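Local coordinates for protein arylsulfatase (Pseudoalteromonas sp. MB47, PDB 7AJ0) that probably hydrolyses sulfate ester groups of the polysaccharide fucoidan in an exo-acting manner, and assembles as a hexamer, at residues E20-I28 against L394-I403; Q419-F429 against F495-M503. All coordinates share one frame; numbering follows the deposited sequence.

How the contacts relate
Contact 1 comes first along the chain and is complete in sequence before the first residue of contact 2. It ties the loop ahead of helix 31-48 to the loop between helices 377-387 and 406-409. Contact 2 sets strand 420-425 and the start of strand 428-434 against helix 489-505. Their centres lie about 14 Å apart, and the two touch. Y399 rests on T502 of the helix, and D401 reaches H499. E25 packs on Y422 of the strand, and I28 on Q419 just ahead of it. The N-terminal loop thus lies against the small C-terminal sheet, and the 394-403 loop against helix 489-505.

Contact 1: E20-I28 against L394-I403; sequences EKPNMEPAI and LPSNMYFDGI
E25 meets Y399, D401 and I403 along the whole length of its side chain. Its CB faces the other segment and lies 3.3 Å from D401 O. CG stands anti to the backbone N (chi1 180°) and packs on the I403 CD1 methyl, 3.7 Å away. A bend at chi2 (65°) then turns the carboxylate back over to Y399. OE1 accepts a hydrogen bond from Y399 OH at 3.0 Å, met from above the carboxylate plane, which stands steeply to the ring. OE2 packs against the Y422 ring at CE2. D401 OD1 is a like charge close by, but R117 pairs with it and L114 N holds its other oxygen, which probably eases the repulsion. With a phenylalanine in place of Y399, E25 OE1 would probably lose this donor and the carboxylate would be freer to turn.

N23 holds the other end. Its ND2 gives a hydrogen bond to M398 O at 3.0 Å, tilted somewhat from the amide plane. N23 O lies over one face of the Y399 ring and also accepts F400 N at 2.9 Å. K21 stretches out alongside, and its NZ donates to S396 OG. M24 SD sits 4.0 Å from L394 CD1. Farther along the segment, A27 CB meets I403 CG2. A water joins E25 O to G402 O. F400 O accepts E25 N at 2.9 Å, so F400 bonds to the residues before and after M24. This is a single parallel beta bridge, here fastening an N-terminal loop to the loop after helix 377-387.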
ATOM      1  N   GLU A  20      43.604   1.240  21.409  1.00 30.80           N
ATOM      2  CA  GLU A  20      44.795   2.050  21.708  1.00 27.96           C
ATOM      3  C   GLU A  20      44.628   2.685  23.086  1.00 35.01           C
ATOM      4  O   GLU A  20      45.303   2.297  24.043  1.00 62.36           O
ATOM      5  CB  GLU A  20      45.014   3.080  20.599  1.00 33.88           C
ATOM      6  CG  GLU A  20      45.500   2.449  19.289  1.00 33.32           C
ATOM      7  CD  GLU A  20      44.870   3.061  18.045  1.00 49.34           C
ATOM      8  OE1 GLU A  20      45.212   4.210  17.692  1.00 37.14           O
ATOM      9  OE2 GLU A  20      44.030   2.382  17.415  1.00 59.10           O
ATOM     10  N   LYS A  21      43.719   3.656  23.199  1.00 38.33           N
ATOM     11  CA  LYS A  21      43.318   4.207  24.490  1.00 28.49           C
ATOM     12  C   LYS A  21      41.902   3.741  24.817  1.00 28.29           C
ATOM     13  O   LYS A  21      41.037   3.735  23.934  1.00 27.68           O
ATOM     14  CB  LYS A  21      43.374   5.738  24.475  1.00 28.39           C
ATOM     15  CG  LYS A  21      43.359   6.395  25.854  1.00 45.23           C
ATOM     16  CD  LYS A  21      43.374   7.922  25.741  1.00 44.26           C
ATOM     17  CE  LYS A  21      43.118   8.603  27.089  1.00 40.64           C
ATOM     18  NZ  LYS A  21      42.661  10.022  26.933  1.00 38.04           N
ATOM     19  N   PRO A  22      41.631   3.333  26.058  1.00 28.85           N
ATOM     20  CA  PRO A  22      40.319   2.731  26.356  1.00 28.75           C
ATOM     21  C   PRO A  22      39.121   3.583  25.970  1.00 28.22           C
ATOM     22  O   PRO A  22      38.055   3.028  25.666  1.00 27.92           O
ATOM     23  CB  PRO A  22      40.373   2.519  27.879  1.00 29.56           C
ATOM     24  CG  PRO A  22      41.819   2.395  28.189  1.00 30.08           C
ATOM     25  CD  PRO A  22      42.528   3.313  27.231  1.00 29.68           C
ATOM     26  N   ASN A  23      39.249   4.908  25.978  1.00 28.16           N
ATOM     27  CA  ASN A  23      38.128   5.796  25.717  1.00 27.76           C
ATOM     28  C   ASN A  23      38.041   6.235  24.258  1.00 27.03           C
ATOM     29  O   ASN A  23      37.346   7.213  23.957  1.00 26.74           O
ATOM     30  CB  ASN A  23      38.220   7.033  26.613  1.00 28.19           C
ATOM     31  CG  ASN A  23      39.364   7.949  26.218  1.00 28.19           C
ATOM     32  OD1 ASN A  23      40.434   7.486  25.825  1.00 28.23           O
ATOM     33  ND2 ASN A  23      39.138   9.254  26.308  1.00 28.31           N
ATOM     34  N   MET A  24      38.727   5.541  23.351  1.00 26.78           N
ATOM     35  CA  MET A  24      38.762   5.898  21.940  1.00 26.17           C
ATOM     36  C   MET A  24      38.178   4.764  21.108  1.00 25.80           C
ATOM     37  O   MET A  24      38.430   3.587  21.385  1.00 26.05           O
ATOM     38  CB  MET A  24      40.195   6.178  21.469  1.00 26.27           C
ATOM     39  CG  MET A  24      40.945   7.210  22.285  1.00 28.52           C
ATOM     40  SD  MET A  24      40.532   8.905  21.846  1.00 27.29           S
ATOM     41  CE  MET A  24      41.219   9.014  20.193  1.00 30.87           C
ATOM     42  N   GLU A  25      37.410   5.117  20.086  1.00 25.24           N
ATOM     43  CA  GLU A  25      36.884   4.109  19.179  1.00 24.91           C
ATOM     44  C   GLU A  25      38.034   3.267  18.633  1.00 25.01           C
ATOM     45  O   GLU A  25      38.997   3.824  18.088  1.00 24.96           O
ATOM     46  CB  GLU A  25      36.121   4.767  18.027  1.00 24.34           C
ATOM     47  CG  GLU A  25      35.534   3.781  17.017  1.00 24.02           C
ATOM     48  CD  GLU A  25      34.454   2.885  17.608  1.00 47.61           C
ATOM     49  OE1 GLU A  25      33.941   3.201  18.704  1.00 44.15           O
ATOM     50  OE2 GLU A  25      34.116   1.863  16.973  1.00 52.07           O
ATOM     51  N   PRO A  26      37.985   1.941  18.770  1.00 25.19           N
ATOM     52  CA  PRO A  26      39.053   1.110  18.199  1.00 25.33           C
ATOM     53  C   PRO A  26      39.202   1.358  16.707  1.00 24.88           C
ATOM     54  O   PRO A  26      38.225   1.605  15.999  1.00 27.97           O
ATOM     55  CB  PRO A  26      38.584  -0.321  18.490  1.00 25.88           C
ATOM     56  CG  PRO A  26      37.691  -0.188  19.677  1.00 25.81           C
ATOM     57  CD  PRO A  26      36.998   1.140  19.519  1.00 25.38           C
ATOM     58  N   ALA A  27      40.444   1.292  16.233  1.00 25.03           N
ATOM     59  CA  ALA A  27      40.761   1.550  14.838  1.00 24.71           C
ATOM     60  C   ALA A  27      41.564   0.394  14.263  1.00 24.95           C
ATOM     61  O   ALA A  27      42.250  -0.332  14.987  1.00 25.43           O
ATOM     62  CB  ALA A  27      41.553   2.858  14.673  1.00 24.70           C
ATOM     63  N   ILE A  28      41.469   0.230  12.952  1.00 24.68           N
ATOM     64  CA  ILE A  28      42.243  -0.802  12.257  1.00 24.93           C
ATOM     65  C   ILE A  28      43.655  -0.276  12.019  1.00 25.21           C
ATOM     66  O   ILE A  28      43.812   0.808  11.436  1.00 24.97           O
ATOM     67  CB  ILE A  28      41.570  -1.178  10.939  1.00 24.60           C
ATOM     68  CG1 ILE A  28      40.189  -1.782  11.194  1.00 24.41           C
ATOM     69  CG2 ILE A  28      42.445  -2.150  10.155  1.00 24.93           C
ATOM     70  CD1 ILE A  28      39.323  -1.876   9.953  1.00 24.05           C
ATOM     71  N   LEU A 394      42.620  14.892  25.047  1.00 28.68           N
ATOM     72  CA  LEU A 394      41.200  14.567  25.175  1.00 28.35           C
ATOM     73  C   LEU A 394      40.911  14.010  26.566  1.00 28.95           C
ATOM     74  O   LEU A 394      41.634  13.124  27.032  1.00 29.29           O
ATOM     75  CB  LEU A 394      40.785  13.555  24.113  1.00 27.65           C
ATOM     76  CG  LEU A 394      40.701  14.043  22.667  1.00 27.01           C
ATOM     77  CD1 LEU A 394      40.322  12.888  21.751  1.00 33.75           C
ATOM     78  CD2 LEU A 394      39.704  15.177  22.528  1.00 26.84           C
ATOM     79  N   PRO A 395      39.868  14.490  27.246  1.00 29.13           N
ATOM     80  CA  PRO A 395      39.576  13.976  28.593  1.00 29.77           C
ATOM     81  C   PRO A 395      39.295  12.480  28.573  1.00 29.58           C
ATOM     82  O   PRO A 395      38.647  11.960  27.663  1.00 28.92           O
ATOM     83  CB  PRO A 395      38.342  14.782  29.027  1.00 29.87           C
ATOM     84  CG  PRO A 395      37.749  15.310  27.760  1.00 29.11           C
ATOM     85  CD  PRO A 395      38.897  15.515  26.815  1.00 28.82           C
ATOM     86  N   SER A 396      39.786  11.790  29.603  1.00 30.23           N
ATOM     87  CA  SER A 396      39.739  10.335  29.648  1.00 30.18           C
ATOM     88  C   SER A 396      38.417   9.782  30.161  1.00 30.21           C
ATOM     89  O   SER A 396      38.193   8.570  30.061  1.00 30.09           O
ATOM     90  CB  SER A 396      40.879   9.813  30.529  1.00 30.93           C
ATOM     91  OG  SER A 396      42.123  10.325  30.091  1.00 30.99           O
ATOM     92  N   ASN A 397      37.544  10.624  30.708  1.00 30.42           N
ATOM     93  CA  ASN A 397      36.246  10.184  31.200  1.00 30.51           C
ATOM     94  C   ASN A 397      35.167  10.217  30.127  1.00 29.72           C
ATOM     95  O   ASN A 397      34.012   9.892  30.420  1.00 29.76           O
ATOM     96  CB  ASN A 397      35.817  11.055  32.385  1.00 31.25           C
ATOM     97  CG  ASN A 397      35.620  12.506  32.000  1.00 31.08           C
ATOM     98  OD1 ASN A 397      36.570  13.197  31.633  1.00 31.03           O
ATOM     99  ND2 ASN A 397      34.384  12.979  32.087  1.00 31.04           N
ATOM    100  N   MET A 398      35.512  10.599  28.900  1.00 29.05           N
ATOM    101  CA  MET A 398      34.563  10.697  27.801  1.00 28.32           C
ATOM    102  C   MET A 398      35.003   9.787  26.664  1.00 27.73           C
ATOM    103  O   MET A 398      36.185   9.753  26.305  1.00 27.70           O
ATOM    104  CB  MET A 398      34.449  12.144  27.305  1.00 28.12           C
ATOM    105  CG  MET A 398      33.787  13.089  28.299  1.00 37.36           C
ATOM    106  SD  MET A 398      34.107  14.836  27.961  1.00 28.68           S
ATOM    107  CE  MET A 398      33.637  14.958  26.237  1.00 35.37           C
ATOM    108  N   TYR A 399      34.048   9.045  26.106  1.00 27.32           N
ATOM    109  CA  TYR A 399      34.323   8.180  24.968  1.00 26.78           C
ATOM    110  C   TYR A 399      34.251   8.991  23.681  1.00 26.16           C
ATOM    111  O   TYR A 399      33.322   9.780  23.486  1.00 25.99           O
ATOM    112  CB  TYR A 399      33.322   7.028  24.920  1.00 26.67           C
ATOM    113  CG  TYR A 399      33.721   5.896  24.001  1.00 26.32           C
ATOM    114  CD1 TYR A 399      34.473   4.831  24.472  1.00 26.67           C
ATOM    115  CD2 TYR A 399      33.338   5.885  22.668  1.00 25.69           C
ATOM    116  CE1 TYR A 399      34.838   3.790  23.644  1.00 26.41           C
ATOM    117  CE2 TYR A 399      33.700   4.845  21.831  1.00 25.43           C
ATOM    118  CZ  TYR A 399      34.449   3.800  22.327  1.00 25.80           C
ATOM    119  OH  TYR A 399      34.814   2.759  21.507  1.00 25.60           O
ATOM    120  N   PHE A 400      35.230   8.794  22.804  1.00 25.88           N
ATOM    121  CA  PHE A 400      35.311   9.515  21.539  1.00 25.36           C
ATOM    122  C   PHE A 400      35.138   8.534  20.389  1.00 24.88           C
ATOM    123  O   PHE A 400      35.870   7.543  20.291  1.00 24.96           O
ATOM    124  CB  PHE A 400      36.635  10.267  21.432  1.00 25.51           C
ATOM    125  CG  PHE A 400      36.676  11.514  22.259  1.00 25.91           C
ATOM    126  CD1 PHE A 400      36.249  12.719  21.732  1.00 25.68           C
ATOM    127  CD2 PHE A 400      37.120  11.479  23.569  1.00 26.56           C
ATOM    128  CE1 PHE A 400      36.275  13.869  22.491  1.00 26.09           C
ATOM    129  CE2 PHE A 400      37.147  12.627  24.334  1.00 26.99           C
ATOM    130  CZ  PHE A 400      36.724  13.824  23.795  1.00 26.75           C
ATOM    131  N   ASP A 401      34.166   8.817  19.525  1.00 24.43           N
ATOM    132  CA  ASP A 401      33.834   7.941  18.412  1.00 24.01           C
ATOM    133  C   ASP A 401      34.687   8.190  17.179  1.00 24.68           C
ATOM    134  O   ASP A 401      34.776   7.308  16.316  1.00 23.47           O
ATOM    135  CB  ASP A 401      32.356   8.115  18.053  1.00 23.75           C
ATOM    136  CG  ASP A 401      31.435   7.804  19.215  1.00 24.10           C
ATOM    137  OD1 ASP A 401      31.293   6.614  19.565  1.00 24.26           O
ATOM    138  OD2 ASP A 401      30.865   8.753  19.795  1.00 24.27           O
ATOM    139  N   GLY A 402      35.317   9.356  17.080  1.00 25.32           N
ATOM    140  CA  GLY A 402      36.104   9.664  15.907  1.00 25.93           C
ATOM    141  C   GLY A 402      37.393   8.867  15.854  1.00 23.69           C
ATOM    142  O   GLY A 402      37.968   8.493  16.876  1.00 24.10           O
ATOM    143  N   ILE A 403      37.845   8.606  14.630  1.00 23.44           N
ATOM    144  CA  ILE A 403      39.080   7.876  14.373  1.00 23.64           C
ATOM    145  C   ILE A 403      39.975   8.742  13.500  1.00 23.60           C
ATOM    146  O   ILE A 403      39.510   9.328  12.515  1.00 23.26           O
ATOM    147  CB  ILE A 403      38.807   6.520  13.694  1.00 23.49           C
ATOM    148  CG1 ILE A 403      37.952   5.636  14.603  1.00 23.60           C
ATOM    149  CG2 ILE A 403      40.119   5.841  13.336  1.00 23.74           C
ATOM    150  CD1 ILE A 403      37.330   4.448  13.895  1.00 23.41           C
TER
HETATM  151  O   HOH W   1      39.736   6.262  17.787  1.00 22.07           O

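Contact 2: Q419-F429 against F495-M503; sequences QVVYMWSREDF and FMKAHIATM
H499 has its CG anti to the backbone N (chi1 -179°), which sends the imidazole off the helix toward the strand. Y422 holds CG beside its own backbone N (chi1 -62°), which lays its ring flat against that imidazole. The two rings form an offset stack with planes 6° apart and centroids 3.7 Å apart. The side chains run in opposite directions, so each CB lies over the face of the other ring. On the opposite face of Y422 sits V420 CG1, and the tyrosine ring is packed from both sides.

W424 grips H499 at its edge. NE1 donates to H499 NE2 at 3.0 Å, close to the plane of both rings. This is consistent with NE2 carrying no proton. Stack and bond together fix the rotation of the imidazole. F429 completes the aromatic cluster, its CE1 3.9 Å from H499 CD2 and its CB over a face of the W424 indole.

Strand 420-425 lies at one margin of a four-stranded antiparallel sheet, and helix 489-505 packs across it. Such a small sheet with a C-terminal helix is the usual C-terminal subdomain of sulfatases. The axes of the strand and of the helix segment pass 10.5 Å apart.

Methionines and aliphatic groups fill in around the rings. M503 reaches out extended, and its CE touches W424 CZ2 at 3.3 Å, with SD beside the indole in a Met-aromatic contact. I500 CD1 meets W424 CH2. M496 CG packs 3.7 Å from F429 CE2. At the far end V420 CG2 sits over the F495 ring in a CH-pi contact, 3.7 Å from F495 CD2. W434 meets F495 edge-to-face.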
ATOM      1  N   GLN A 419      36.277   0.611  11.067  1.00 23.16           N
ATOM      2  CA  GLN A 419      35.711  -0.697  10.779  1.00 23.25           C
ATOM      3  C   GLN A 419      34.193  -0.674  10.697  1.00 23.02           C
ATOM      4  O   GLN A 419      33.611  -1.466   9.946  1.00 22.99           O
ATOM      5  CB  GLN A 419      36.149  -1.694  11.855  1.00 23.69           C
ATOM      6  CG  GLN A 419      35.913  -3.142  11.497  1.00 23.90           C
ATOM      7  CD  GLN A 419      36.513  -4.095  12.513  1.00 26.65           C
ATOM      8  OE1 GLN A 419      37.106  -5.110  12.149  1.00 27.38           O
ATOM      9  NE2 GLN A 419      36.361  -3.771  13.793  1.00 24.55           N
ATOM     10  N   VAL A 420      33.538   0.210  11.446  1.00 22.91           N
ATOM     11  CA  VAL A 420      32.084   0.229  11.529  1.00 22.78           C
ATOM     12  C   VAL A 420      31.607   1.668  11.654  1.00 22.54           C
ATOM     13  O   VAL A 420      32.268   2.513  12.266  1.00 22.60           O
ATOM     14  CB  VAL A 420      31.566  -0.608  12.724  1.00 23.11           C
ATOM     15  CG1 VAL A 420      30.048  -0.549  12.796  1.00 23.02           C
ATOM     16  CG2 VAL A 420      32.045  -2.050  12.628  1.00 23.40           C
ATOM     17  N   VAL A 421      30.449   1.944  11.060  1.00 22.33           N
ATOM     18  CA  VAL A 421      29.737   3.200  11.245  1.00 22.17           C
ATOM     19  C   VAL A 421      28.469   2.891  12.026  1.00 22.32           C
ATOM     20  O   VAL A 421      27.704   1.997  11.645  1.00 22.35           O
ATOM     21  CB  VAL A 421      29.404   3.875   9.903  1.00 21.86           C
ATOM     22  CG1 VAL A 421      28.549   5.115  10.128  1.00 21.75           C
ATOM     23  CG2 VAL A 421      30.680   4.236   9.164  1.00 21.77           C
ATOM     24  N   TYR A 422      28.259   3.611  13.122  1.00 22.47           N
ATOM     25  CA  TYR A 422      27.083   3.433  13.964  1.00 22.69           C
ATOM     26  C   TYR A 422      26.117   4.583  13.726  1.00 22.54           C
ATOM     27  O   TYR A 422      26.510   5.754  13.766  1.00 26.72           O
ATOM     28  CB  TYR A 422      27.476   3.358  15.437  1.00 23.07           C
ATOM     29  CG  TYR A 422      28.369   2.181  15.737  1.00 23.28           C
ATOM     30  CD1 TYR A 422      27.838   0.913  15.920  1.00 23.50           C
ATOM     31  CD2 TYR A 422      29.745   2.336  15.823  1.00 23.32           C
ATOM     32  CE1 TYR A 422      28.651  -0.166  16.183  1.00 23.74           C
ATOM     33  CE2 TYR A 422      30.565   1.264  16.092  1.00 23.57           C
ATOM     34  CZ  TYR A 422      30.014   0.015  16.270  1.00 23.78           C
ATOM     35  OH  TYR A 422      30.828  -1.062  16.535  1.00 28.71           O
ATOM     36  N   MET A 423      24.857   4.246  13.488  1.00 22.57           N
ATOM     37  CA  MET A 423      23.841   5.199  13.068  1.00 22.46           C
ATOM     38  C   MET A 423      22.793   5.332  14.158  1.00 22.81           C
ATOM     39  O   MET A 423      22.270   4.327  14.650  1.00 23.07           O
ATOM     40  CB  MET A 423      23.223   4.741  11.748  1.00 22.26           C
ATOM     41  CG  MET A 423      24.264   4.102  10.835  1.00 22.07           C
ATOM     42  SD  MET A 423      23.947   4.279   9.083  1.00 69.43           S
ATOM     43  CE  MET A 423      25.477   3.627   8.426  1.00 36.70           C
ATOM     44  N   TRP A 424      22.509   6.574  14.544  1.00 22.86           N
ATOM     45  CA  TRP A 424      21.563   6.876  15.603  1.00 23.25           C
ATOM     46  C   TRP A 424      20.544   7.894  15.118  1.00 23.22           C
ATOM     47  O   TRP A 424      20.877   8.808  14.356  1.00 22.95           O
ATOM     48  CB  TRP A 424      22.264   7.442  16.843  1.00 23.53           C
ATOM     49  CG  TRP A 424      23.081   6.458  17.601  1.00 23.73           C
ATOM     50  CD1 TRP A 424      24.292   5.952  17.239  1.00 23.53           C
ATOM     51  CD2 TRP A 424      22.759   5.866  18.865  1.00 24.23           C
ATOM     52  NE1 TRP A 424      24.746   5.077  18.196  1.00 23.87           N
ATOM     53  CE2 TRP A 424      23.820   5.006  19.203  1.00 24.30           C
ATOM     54  CE3 TRP A 424      21.674   5.977  19.740  1.00 24.67           C
ATOM     55  CZ2 TRP A 424      23.829   4.256  20.379  1.00 24.79           C
ATOM     56  CZ3 TRP A 424      21.685   5.234  20.908  1.00 25.16           C
ATOM     57  CH2 TRP A 424      22.757   4.387  21.217  1.00 25.21           C
ATOM     58  N   SER A 425      19.307   7.735  15.570  1.00 23.54           N
ATOM     59  CA  SER A 425      18.263   8.752  15.439  1.00 23.67           C
ATOM     60  C   SER A 425      18.091   9.341  16.840  1.00 24.14           C
ATOM     61  O   SER A 425      17.334   8.817  17.661  1.00 24.56           O
ATOM     62  CB  SER A 425      16.969   8.167  14.899  1.00 23.78           C
ATOM     63  OG  SER A 425      15.970   9.168  14.799  1.00 23.96           O
ATOM     64  N   ARG A 426      18.818  10.424  17.113  1.00 24.11           N
ATOM     65  CA  ARG A 426      18.859  11.013  18.450  1.00 29.04           C
ATOM     66  C   ARG A 426      19.239   9.949  19.473  1.00 24.88           C
ATOM     67  O   ARG A 426      20.373   9.457  19.456  1.00 24.68           O
ATOM     68  CB  ARG A 426      17.522  11.679  18.772  1.00 32.15           C
ATOM     69  CG  ARG A 426      17.191  12.798  17.790  1.00 26.61           C
ATOM     70  CD  ARG A 426      16.375  13.916  18.412  1.00 33.89           C
ATOM     71  NE  ARG A 426      16.471  15.136  17.612  1.00 45.60           N
ATOM     72  CZ  ARG A 426      15.724  15.398  16.542  1.00 46.84           C
ATOM     73  NH1 ARG A 426      15.889  16.536  15.879  1.00 48.51           N
ATOM     74  NH2 ARG A 426      14.809  14.527  16.139  1.00 33.74           N
ATOM     75  N   GLU A 427      18.319   9.579  20.358  1.00 25.63           N
ATOM     76  CA  GLU A 427      18.604   8.588  21.389  1.00 25.75           C
ATOM     77  C   GLU A 427      18.270   7.161  20.962  1.00 25.64           C
ATOM     78  O   GLU A 427      18.305   6.255  21.801  1.00 26.02           O
ATOM     79  CB  GLU A 427      17.840   8.928  22.674  1.00 26.46           C
ATOM     80  CG  GLU A 427      18.436  10.084  23.468  1.00 29.29           C
ATOM     81  CD  GLU A 427      17.600  11.352  23.405  1.00 53.77           C
ATOM     82  OE1 GLU A 427      16.578  11.373  22.684  1.00 53.44           O
ATOM     83  OE2 GLU A 427      17.969  12.332  24.085  1.00 61.25           O
ATOM     84  N   ASP A 428      17.962   6.937  19.686  1.00 25.20           N
ATOM     85  CA  ASP A 428      17.618   5.615  19.176  1.00 25.13           C
ATOM     86  C   ASP A 428      18.754   5.097  18.303  1.00 24.63           C
ATOM     87  O   ASP A 428      19.138   5.749  17.326  1.00 24.19           O
ATOM     88  CB  ASP A 428      16.316   5.657  18.375  1.00 25.11           C
ATOM     89  CG  ASP A 428      15.101   5.891  19.246  1.00 28.76           C
ATOM     90  OD1 ASP A 428      14.899   5.125  20.214  1.00 40.95           O
ATOM     91  OD2 ASP A 428      14.347   6.846  18.965  1.00 31.95           O
ATOM     92  N   PHE A 429      19.286   3.930  18.658  1.00 24.74           N
ATOM     93  CA  PHE A 429      20.247   3.233  17.811  1.00 24.84           C
ATOM     94  C   PHE A 429      19.482   2.417  16.775  1.00 24.23           C
ATOM     95  O   PHE A 429      18.706   1.525  17.132  1.00 26.10           O
ATOM     96  CB  PHE A 429      21.147   2.331  18.649  1.00 24.62           C
ATOM     97  CG  PHE A 429      22.095   1.500  17.834  1.00 24.32           C
ATOM     98  CD1 PHE A 429      23.257   2.052  17.325  1.00 28.22           C
ATOM     99  CD2 PHE A 429      21.826   0.169  17.576  1.00 31.30           C
ATOM    100  CE1 PHE A 429      24.131   1.293  16.576  1.00 23.77           C
ATOM    101  CE2 PHE A 429      22.698  -0.597  16.828  1.00 34.37           C
ATOM    102  CZ  PHE A 429      23.851  -0.033  16.328  1.00 23.91           C
ATOM    103  N   PHE A 495      29.033  -6.263  17.210  1.00 25.32           N
ATOM    104  CA  PHE A 495      29.378  -4.850  17.082  1.00 25.18           C
ATOM    105  C   PHE A 495      28.325  -3.966  17.747  1.00 24.92           C
ATOM    106  O   PHE A 495      28.664  -2.985  18.418  1.00 24.93           O
ATOM    107  CB  PHE A 495      29.536  -4.472  15.608  1.00 24.45           C
ATOM    108  CG  PHE A 495      30.856  -4.880  15.003  1.00 24.46           C
ATOM    109  CD1 PHE A 495      32.042  -4.740  15.705  1.00 24.69           C
ATOM    110  CD2 PHE A 495      30.907  -5.395  13.717  1.00 24.30           C
ATOM    111  CE1 PHE A 495      33.247  -5.111  15.141  1.00 24.76           C
ATOM    112  CE2 PHE A 495      32.109  -5.767  13.147  1.00 24.37           C
ATOM    113  CZ  PHE A 495      33.281  -5.623  13.860  1.00 24.60           C
ATOM    114  N   MET A 496      27.042  -4.293  17.568  1.00 24.94           N
ATOM    115  CA  MET A 496      25.995  -3.523  18.232  1.00 25.00           C
ATOM    116  C   MET A 496      26.154  -3.588  19.746  1.00 25.52           C
ATOM    117  O   MET A 496      26.168  -2.556  20.427  1.00 25.56           O
ATOM    118  CB  MET A 496      24.612  -4.036  17.830  1.00 25.05           C
ATOM    119  CG  MET A 496      23.512  -3.616  18.803  1.00 25.35           C
ATOM    120  SD  MET A 496      21.859  -4.139  18.315  1.00 39.12           S
ATOM    121  CE  MET A 496      22.001  -5.920  18.447  1.00 37.62           C
ATOM    122  N   LYS A 497      26.254  -4.803  20.290  1.00 25.98           N
ATOM    123  CA  LYS A 497      26.327  -4.968  21.738  1.00 26.56           C
ATOM    124  C   LYS A 497      27.503  -4.195  22.317  1.00 26.60           C
ATOM    125  O   LYS A 497      27.358  -3.469  23.308  1.00 26.87           O
ATOM    126  CB  LYS A 497      26.437  -6.453  22.086  1.00 27.05           C
ATOM    127  CG  LYS A 497      25.256  -7.296  21.628  1.00 27.13           C
ATOM    128  CD  LYS A 497      24.039  -7.087  22.513  1.00 38.28           C
ATOM    129  CE  LYS A 497      22.892  -8.008  22.109  1.00 45.84           C
ATOM    130  NZ  LYS A 497      23.265  -9.450  22.199  1.00 35.24           N
ATOM    131  N   ALA A 498      28.682  -4.336  21.707  1.00 26.39           N
ATOM    132  CA  ALA A 498      29.858  -3.638  22.211  1.00 26.47           C
ATOM    133  C   ALA A 498      29.666  -2.128  22.149  1.00 26.15           C
ATOM    134  O   ALA A 498      30.032  -1.406  23.085  1.00 26.43           O
ATOM    135  CB  ALA A 498      31.096  -4.057  21.419  1.00 26.30           C
ATOM    136  N   HIS A 499      29.087  -1.634  21.055  1.00 25.62           N
ATOM    137  CA  HIS A 499      28.855  -0.201  20.919  1.00 25.33           C
ATOM    138  C   HIS A 499      27.959   0.314  22.037  1.00 25.69           C
ATOM    139  O   HIS A 499      28.236   1.356  22.643  1.00 25.81           O
ATOM    140  CB  HIS A 499      28.234   0.097  19.557  1.00 24.77           C
ATOM    141  CG  HIS A 499      27.991   1.552  19.312  1.00 24.49           C
ATOM    142  ND1 HIS A 499      29.016   2.456  19.134  1.00 24.33           N
ATOM    143  CD2 HIS A 499      26.842   2.261  19.216  1.00 24.39           C
ATOM    144  CE1 HIS A 499      28.509   3.658  18.938  1.00 24.13           C
ATOM    145  NE2 HIS A 499      27.192   3.568  18.985  1.00 24.16           N
ATOM    146  N   ILE A 500      26.868  -0.403  22.317  1.00 25.93           N
ATOM    147  CA  ILE A 500      25.984  -0.005  23.405  1.00 26.36           C
ATOM    148  C   ILE A 500      26.704  -0.119  24.744  1.00 26.96           C
ATOM    149  O   ILE A 500      26.453   0.669  25.662  1.00 27.31           O
ATOM    150  CB  ILE A 500      24.697  -0.852  23.385  1.00 26.55           C
ATOM    151  CG1 ILE A 500      23.882  -0.583  22.115  1.00 26.02           C
ATOM    152  CG2 ILE A 500      23.854  -0.582  24.625  1.00 27.13           C
ATOM    153  CD1 ILE A 500      23.357   0.832  21.991  1.00 25.82           C
ATOM    154  N   ALA A 501      27.613  -1.089  24.877  1.00 27.15           N
ATOM    155  CA  ALA A 501      28.287  -1.297  26.153  1.00 27.80           C
ATOM    156  C   ALA A 501      29.206  -0.133  26.506  1.00 27.81           C
ATOM    157  O   ALA A 501      29.377   0.174  27.692  1.00 28.39           O
ATOM    158  CB  ALA A 501      29.082  -2.604  26.127  1.00 28.01           C
ATOM    159  N   THR A 502      29.806   0.524  25.507  1.00 27.24           N
ATOM    160  CA  THR A 502      30.641   1.681  25.803  1.00 27.28           C
ATOM    161  C   THR A 502      29.844   2.757  26.533  1.00 27.51           C
ATOM    162  O   THR A 502      30.413   3.542  27.299  1.00 27.87           O
ATOM    163  CB  THR A 502      31.242   2.273  24.525  1.00 26.63           C
ATOM    164  OG1 THR A 502      30.218   2.932  23.771  1.00 26.18           O
ATOM    165  CG2 THR A 502      31.885   1.193  23.670  1.00 26.41           C
ATOM    166  N   MET A 503      28.530   2.804  26.307  1.00 27.37           N
ATOM    167  CA  MET A 503      27.668   3.804  26.925  1.00 27.62           C
ATOM    168  C   MET A 503      27.248   3.429  28.335  1.00 28.42           C
ATOM    169  O   MET A 503      26.648   4.259  29.025  1.00 28.77           O
ATOM    170  CB  MET A 503      26.441   4.028  26.044  1.00 27.18           C
ATOM    171  CG  MET A 503      26.819   4.507  24.659  1.00 26.46           C
ATOM    172  SD  MET A 503      25.439   4.755  23.543  1.00 25.98           S
ATOM    173  CE  MET A 503      26.318   5.432  22.136  1.00 25.28           C
TER